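Local coordinates for putative lipoprotein (PDB 4R7R), which is a putative lipoprotein of Clostridium perfringens with an alpha-beta fold, of unestablished function but possibly lipid-binding, at residues 12-17 and 74-79; 23-28 and 70-75. One frame throughout, in Å; residues are numbered along the deposited sequence.

Contact 1 (12-17 and 74-79); sequences KNLSEL and IDLNSE
Leu14 and Leu17, one helical turn apart near the C-terminal end of helix 9-17, meet Ile74, Leu76 and Glu79 where strand 70-75 runs out into the turn leading to strand 80-85. The contact is carried by apolar side chains. Leu14 divides its two methyls between two partners: CD1 touches Leu76 CD1 at 3.8 Å, and Leu14 CD2 meets Ile74 CD1 at 4.0 Å, with the Leu14 and Ile74 side chains crossing at about a right angle. Leu14 CG stands anti to the backbone N (chi1 176°), and the fork beyond it reaches closer to the turn than its CB direction would suggest. Leu76 is likewise shared. While its CD1 faces Leu14, its CD2 packs 3.6 Å from Leu17 CB, at the base of the leucine one turn further on, and lies equally close to the Leu17 carbonyl O. The isobutyl group of Leu76 therefore fits against both leucines of the helix.

A second, looser kind of contact uses the aliphatic part of a charged residue. Leu17 CD1 rests 4.0 Å from Glu79 CG; a bend at chi2 (-88°) sets Glu79 CD farther from Leu17 CD1 than CG is, and the methylenes make the contact. A weak backbone bond, Leu76 N to Glu79 O at 3.0 Å, spans the turn; the CB atoms of both residues point toward the helix. Tyr81 of strand 80-85 also packs on Leu14, and Ile46 of helix 45-52 on Ile74.

With dispersion forces between methyls and methylenes as its chemistry, and just 228 Å² buried, this is a small apolar contact: buried at Leu14 and Ile74, it grades through Leu76 to the exposed Leu17, and it seats the helix end on the hairpin turn without directional bonds.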
# COMPACT_ATOMS: atom_id res chain seq x y z
N LYS A 12 -0.30 -11.36 0.74
CA LYS A 12 -0.65 -12.58 0.02
C LYS A 12 -2.16 -12.65 -0.22
O LYS A 12 -2.61 -13.03 -1.31
CB LYS A 12 -0.14 -13.80 0.80
CG LYS A 12 -0.79 -15.12 0.44
CD LYS A 12 0.01 -16.27 1.04
CE LYS A 12 1.48 -16.14 0.66
NZ LYS A 12 2.20 -17.44 0.75
N ASN A 13 -2.95 -12.25 0.78
CA ASN A 13 -4.40 -12.25 0.63
C ASN A 13 -4.87 -11.18 -0.34
O ASN A 13 -5.77 -11.43 -1.15
CB ASN A 13 -5.07 -12.06 1.99
CG ASN A 13 -5.04 -13.33 2.81
OD1 ASN A 13 -4.84 -14.43 2.27
ND2 ASN A 13 -5.22 -13.20 4.12
N LEU A 14 -4.26 -10.01 -0.28
CA LEU A 14 -4.62 -8.95 -1.19
C LEU A 14 -4.25 -9.38 -2.60
O LEU A 14 -5.04 -9.24 -3.54
CB LEU A 14 -3.92 -7.64 -0.83
CG LEU A 14 -4.19 -6.51 -1.81
CD1 LEU A 14 -5.68 -6.19 -1.81
CD2 LEU A 14 -3.36 -5.28 -1.47
N SER A 15 -3.05 -9.94 -2.72
CA SER A 15 -2.50 -10.37 -4.00
C SER A 15 -3.41 -11.36 -4.71
O SER A 15 -3.59 -11.28 -5.92
CB SER A 15 -1.11 -10.98 -3.79
OG SER A 15 -0.59 -11.50 -5.00
N GLU A 16 -4.00 -12.28 -3.95
CA GLU A 16 -4.98 -13.23 -4.48
C GLU A 16 -6.26 -12.52 -4.93
O GLU A 16 -6.87 -12.88 -5.94
CB GLU A 16 -5.32 -14.30 -3.44
CG GLU A 16 -6.66 -15.02 -3.66
CD GLU A 16 -6.64 -15.98 -4.84
OE1 GLU A 16 -5.53 -16.43 -5.22
OE2 GLU A 16 -7.72 -16.30 -5.40
N LEU A 17 -6.65 -11.49 -4.19
CA LEU A 17 -7.86 -10.74 -4.52
C LEU A 17 -7.68 -9.81 -5.74
O LEU A 17 -8.60 -9.71 -6.55
CB LEU A 17 -8.32 -9.95 -3.30
CG LEU A 17 -8.81 -10.81 -2.14
CD1 LEU A 17 -8.99 -9.96 -0.89
CD2 LEU A 17 -10.10 -11.48 -2.51
N ILE A 74 -7.81 0.63 -1.18
CA ILE A 74 -8.02 -0.27 -2.31
C ILE A 74 -9.36 -0.96 -2.12
O ILE A 74 -9.56 -1.75 -1.19
CB ILE A 74 -6.90 -1.30 -2.44
CG1 ILE A 74 -5.56 -0.59 -2.58
CG2 ILE A 74 -7.15 -2.19 -3.64
CD1 ILE A 74 -4.37 -1.53 -2.45
N ASP A 75 -10.28 -0.62 -3.01
CA ASP A 75 -11.65 -1.10 -2.91
C ASP A 75 -11.85 -2.19 -3.94
O ASP A 75 -11.97 -1.92 -5.13
CB ASP A 75 -12.65 0.06 -3.13
CG ASP A 75 -12.32 1.29 -2.27
OD1 ASP A 75 -12.65 1.26 -1.06
OD2 ASP A 75 -11.74 2.29 -2.80
N LEU A 76 -11.83 -3.44 -3.48
CA LEU A 76 -12.16 -4.56 -4.34
C LEU A 76 -13.67 -4.78 -4.28
O LEU A 76 -14.39 -3.98 -3.67
CB LEU A 76 -11.41 -5.83 -3.93
CG LEU A 76 -9.89 -5.68 -3.80
CD1 LEU A 76 -9.46 -5.72 -2.34
CD2 LEU A 76 -9.17 -6.74 -4.61
N ASN A 77 -14.15 -5.85 -4.91
CA ASN A 77 -15.58 -6.13 -4.94
C ASN A 77 -16.20 -6.15 -3.53
O ASN A 77 -17.03 -5.31 -3.20
CB ASN A 77 -15.84 -7.47 -5.66
CG ASN A 77 -16.23 -7.28 -7.13
OD1 ASN A 77 -17.39 -6.99 -7.44
ND2 ASN A 77 -15.27 -7.47 -8.03
N SER A 78 -15.78 -7.10 -2.70
CA SER A 78 -16.33 -7.23 -1.35
C SER A 78 -15.40 -6.63 -0.29
O SER A 78 -15.86 -5.96 0.63
CB SER A 78 -16.60 -8.71 -1.05
OG SER A 78 -15.48 -9.51 -1.40
N GLU A 79 -14.11 -6.88 -0.44
CA GLU A 79 -13.09 -6.47 0.54
C GLU A 79 -12.57 -5.06 0.32
O GLU A 79 -12.63 -4.53 -0.78
CB GLU A 79 -11.92 -7.45 0.50
CG GLU A 79 -12.17 -8.77 1.18
CD GLU A 79 -11.84 -8.73 2.66
OE1 GLU A 79 -12.08 -9.75 3.36
OE2 GLU A 79 -11.32 -7.68 3.13

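Contact 2 (23-28 and 70-75); sequences IKIRLL and YKIFID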
# COMPACT_ATOMS: atom_id res chain seq x y z
N ILE A 23 -10.09 -3.32 -9.30
CA ILE A 23 -9.99 -2.49 -8.11
C ILE A 23 -10.21 -1.01 -8.38
O ILE A 23 -9.97 -0.51 -9.49
CB ILE A 23 -8.62 -2.67 -7.38
CG1 ILE A 23 -7.45 -2.18 -8.24
CG2 ILE A 23 -8.41 -4.12 -6.94
CD1 ILE A 23 -6.14 -2.15 -7.48
N LYS A 24 -10.68 -0.31 -7.36
CA LYS A 24 -10.70 1.14 -7.35
C LYS A 24 -9.77 1.62 -6.25
O LYS A 24 -9.66 0.97 -5.20
CB LYS A 24 -12.12 1.67 -7.12
CG LYS A 24 -13.04 1.50 -8.30
CD LYS A 24 -14.47 1.82 -7.92
CE LYS A 24 -15.36 1.91 -9.15
NZ LYS A 24 -16.78 2.19 -8.79
N ILE A 25 -9.09 2.74 -6.48
CA ILE A 25 -8.18 3.25 -5.47
C ILE A 25 -8.56 4.66 -5.06
O ILE A 25 -8.91 5.49 -5.88
CB ILE A 25 -6.73 3.24 -5.96
CG1 ILE A 25 -6.29 1.81 -6.27
CG2 ILE A 25 -5.82 3.83 -4.91
CD1 ILE A 25 -4.93 1.75 -6.95
N ARG A 26 -8.50 4.91 -3.76
CA ARG A 26 -8.70 6.23 -3.22
C ARG A 26 -7.46 6.64 -2.48
O ARG A 26 -6.95 5.88 -1.68
CB ARG A 26 -9.89 6.26 -2.29
CG ARG A 26 -11.06 6.98 -2.85
CD ARG A 26 -12.27 6.80 -1.95
NE ARG A 26 -12.48 5.41 -1.55
CZ ARG A 26 -12.44 4.98 -0.29
NH1 ARG A 26 -12.20 5.84 0.69
NH2 ARG A 26 -12.66 3.70 -0.02
N LEU A 27 -6.97 7.84 -2.77
CA LEU A 27 -5.83 8.40 -2.07
C LEU A 27 -6.29 9.48 -1.09
O LEU A 27 -7.09 10.36 -1.44
CB LEU A 27 -4.82 8.99 -3.05
CG LEU A 27 -4.12 8.06 -4.04
CD1 LEU A 27 -3.00 8.81 -4.74
CD2 LEU A 27 -3.57 6.86 -3.31
N LEU A 28 -5.77 9.42 0.13
CA LEU A 28 -6.00 10.44 1.14
C LEU A 28 -4.69 11.12 1.57
O LEU A 28 -3.77 10.45 2.04
CB LEU A 28 -6.71 9.84 2.35
CG LEU A 28 -7.04 10.82 3.47
CD1 LEU A 28 -8.10 11.78 2.98
CD2 LEU A 28 -7.51 10.08 4.71
N TYR A 70 0.44 9.43 3.41
CA TYR A 70 -0.72 9.18 2.59
C TYR A 70 -1.38 7.87 2.98
O TYR A 70 -0.74 6.97 3.55
CB TYR A 70 -0.36 9.09 1.10
CG TYR A 70 0.30 10.31 0.51
CD1 TYR A 70 -0.45 11.44 0.17
CD2 TYR A 70 1.66 10.31 0.24
CE1 TYR A 70 0.15 12.56 -0.39
CE2 TYR A 70 2.27 11.42 -0.34
CZ TYR A 70 1.51 12.54 -0.65
OH TYR A 70 2.12 13.64 -1.21
N LYS A 71 -2.65 7.76 2.62
CA LYS A 71 -3.42 6.56 2.85
C LYS A 71 -4.04 6.13 1.52
O LYS A 71 -4.73 6.92 0.85
CB LYS A 71 -4.47 6.81 3.92
CG LYS A 71 -4.71 5.66 4.87
CD LYS A 71 -5.65 6.07 6.02
CE LYS A 71 -5.86 4.91 6.97
NZ LYS A 71 -4.65 4.66 7.78
N ILE A 72 -3.78 4.89 1.14
CA ILE A 72 -4.34 4.30 -0.06
C ILE A 72 -5.49 3.31 0.27
O ILE A 72 -5.29 2.29 0.96
CB ILE A 72 -3.23 3.59 -0.86
CG1 ILE A 72 -2.11 4.58 -1.22
CG2 ILE A 72 -3.81 2.90 -2.10
CD1 ILE A 72 -0.96 4.01 -2.11
N PHE A 73 -6.69 3.62 -0.20
CA PHE A 73 -7.84 2.73 -0.02
C PHE A 73 -8.07 1.93 -1.28
O PHE A 73 -8.46 2.47 -2.32
CB PHE A 73 -9.10 3.51 0.35
CG PHE A 73 -9.01 4.13 1.71
CD1 PHE A 73 -9.25 3.38 2.84
CD2 PHE A 73 -8.62 5.46 1.86
CE1 PHE A 73 -9.16 3.93 4.10
CE2 PHE A 73 -8.52 6.02 3.11
CZ PHE A 73 -8.79 5.25 4.24
N ILE A 74 -7.81 0.63 -1.18
CA ILE A 74 -8.02 -0.27 -2.31
C ILE A 74 -9.36 -0.96 -2.12
O ILE A 74 -9.56 -1.75 -1.19
CB ILE A 74 -6.90 -1.30 -2.44
CG1 ILE A 74 -5.56 -0.59 -2.58
CG2 ILE A 74 -7.15 -2.19 -3.64
CD1 ILE A 74 -4.37 -1.53 -2.45
N ASP A 75 -10.28 -0.62 -3.01
CA ASP A 75 -11.65 -1.10 -2.91
C ASP A 75 -11.85 -2.19 -3.94
O ASP A 75 -11.97 -1.92 -5.13
CB ASP A 75 -12.65 0.06 -3.13
CG ASP A 75 -12.32 1.29 -2.27
OD1 ASP A 75 -12.65 1.26 -1.06
OD2 ASP A 75 -11.74 2.29 -2.80
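One face of the Arg26 guanidinium is met by Phe73 CB, 3.5 Å from the guanidinium plane and offset toward its rim, while Asp75 OD1 sits at the edge, close to that plane. The guanidinium and Phe73 ring planes are 9° apart, although Arg26 NH1 approaches the ring obliquely, 3.8 Å from Phe73 CG. Around that ring, Leu28 CB lies at the edge. The Tyr70 ring has the Leu28 carbonyl O at its edge.

Arg26 NH2 forms a salt bridge to Asp75 OD1 at 2.7 Å, on the syn side of the carboxylate, with an N-H...O angle of 137°; the NE bond to Asp75 OD2 is weak. A bend at chi3 (-47°) turns Arg26 NE out of the extended course of its chain. Arg26 NH1 bridges to Glu35 on strand 35-37, and Lys71 NZ to Asp84 on strand 80-85.

Beneath these groups, strands 24-28 and 70-75 run antiparallel, joined by six backbone bonds at the hydrogen-bonded pairs Lys24-Asp75, Arg26-Phe73 and Leu28-Lys71. The other face is aliphatic. Leu27 CD2 presses on Ile72 CG1 at 3.4 Å, Ile25 CG2 meets Ile72 CG2 at 3.6 Å and, from the loop just before the strand, Ile23 CD1 reaches Ile74 CG2 at 4.0 Å. Helices 45-52 and 116-125 pack over this layer.

The pairing thus yields an aliphatic face turned to the helices, and a mixed one on which charged groups lie beside Phe73 and Leu28 and Arg26, gripped by two carboxylates, ties three neighbouring strands together.

How the contacts relate
Contacts 1 and 2 lie about 12 Å apart between centres and both include Ile74 and Asp75; Ile74 packs in each, whereas Asp75 takes part in contact 2 alone. Along the chain, helix 9-17 comes first, strand 24-29 is the next element after a short, partly unmodelled loop, and both return to strand 70-75. That strand is paired with 24-29 from Lys71 to Asp75 in contact 2, while its end and the following turn receive the helix in contact 1. The two meet where Leu76 CD2 packs on Ile23 CG2 at 3.6 Å. Together they join the N-terminal helix and strand to one antiparallel sheet, consistent with one apolar layer running to the helix end through Ile23, Ile74 and Leu76.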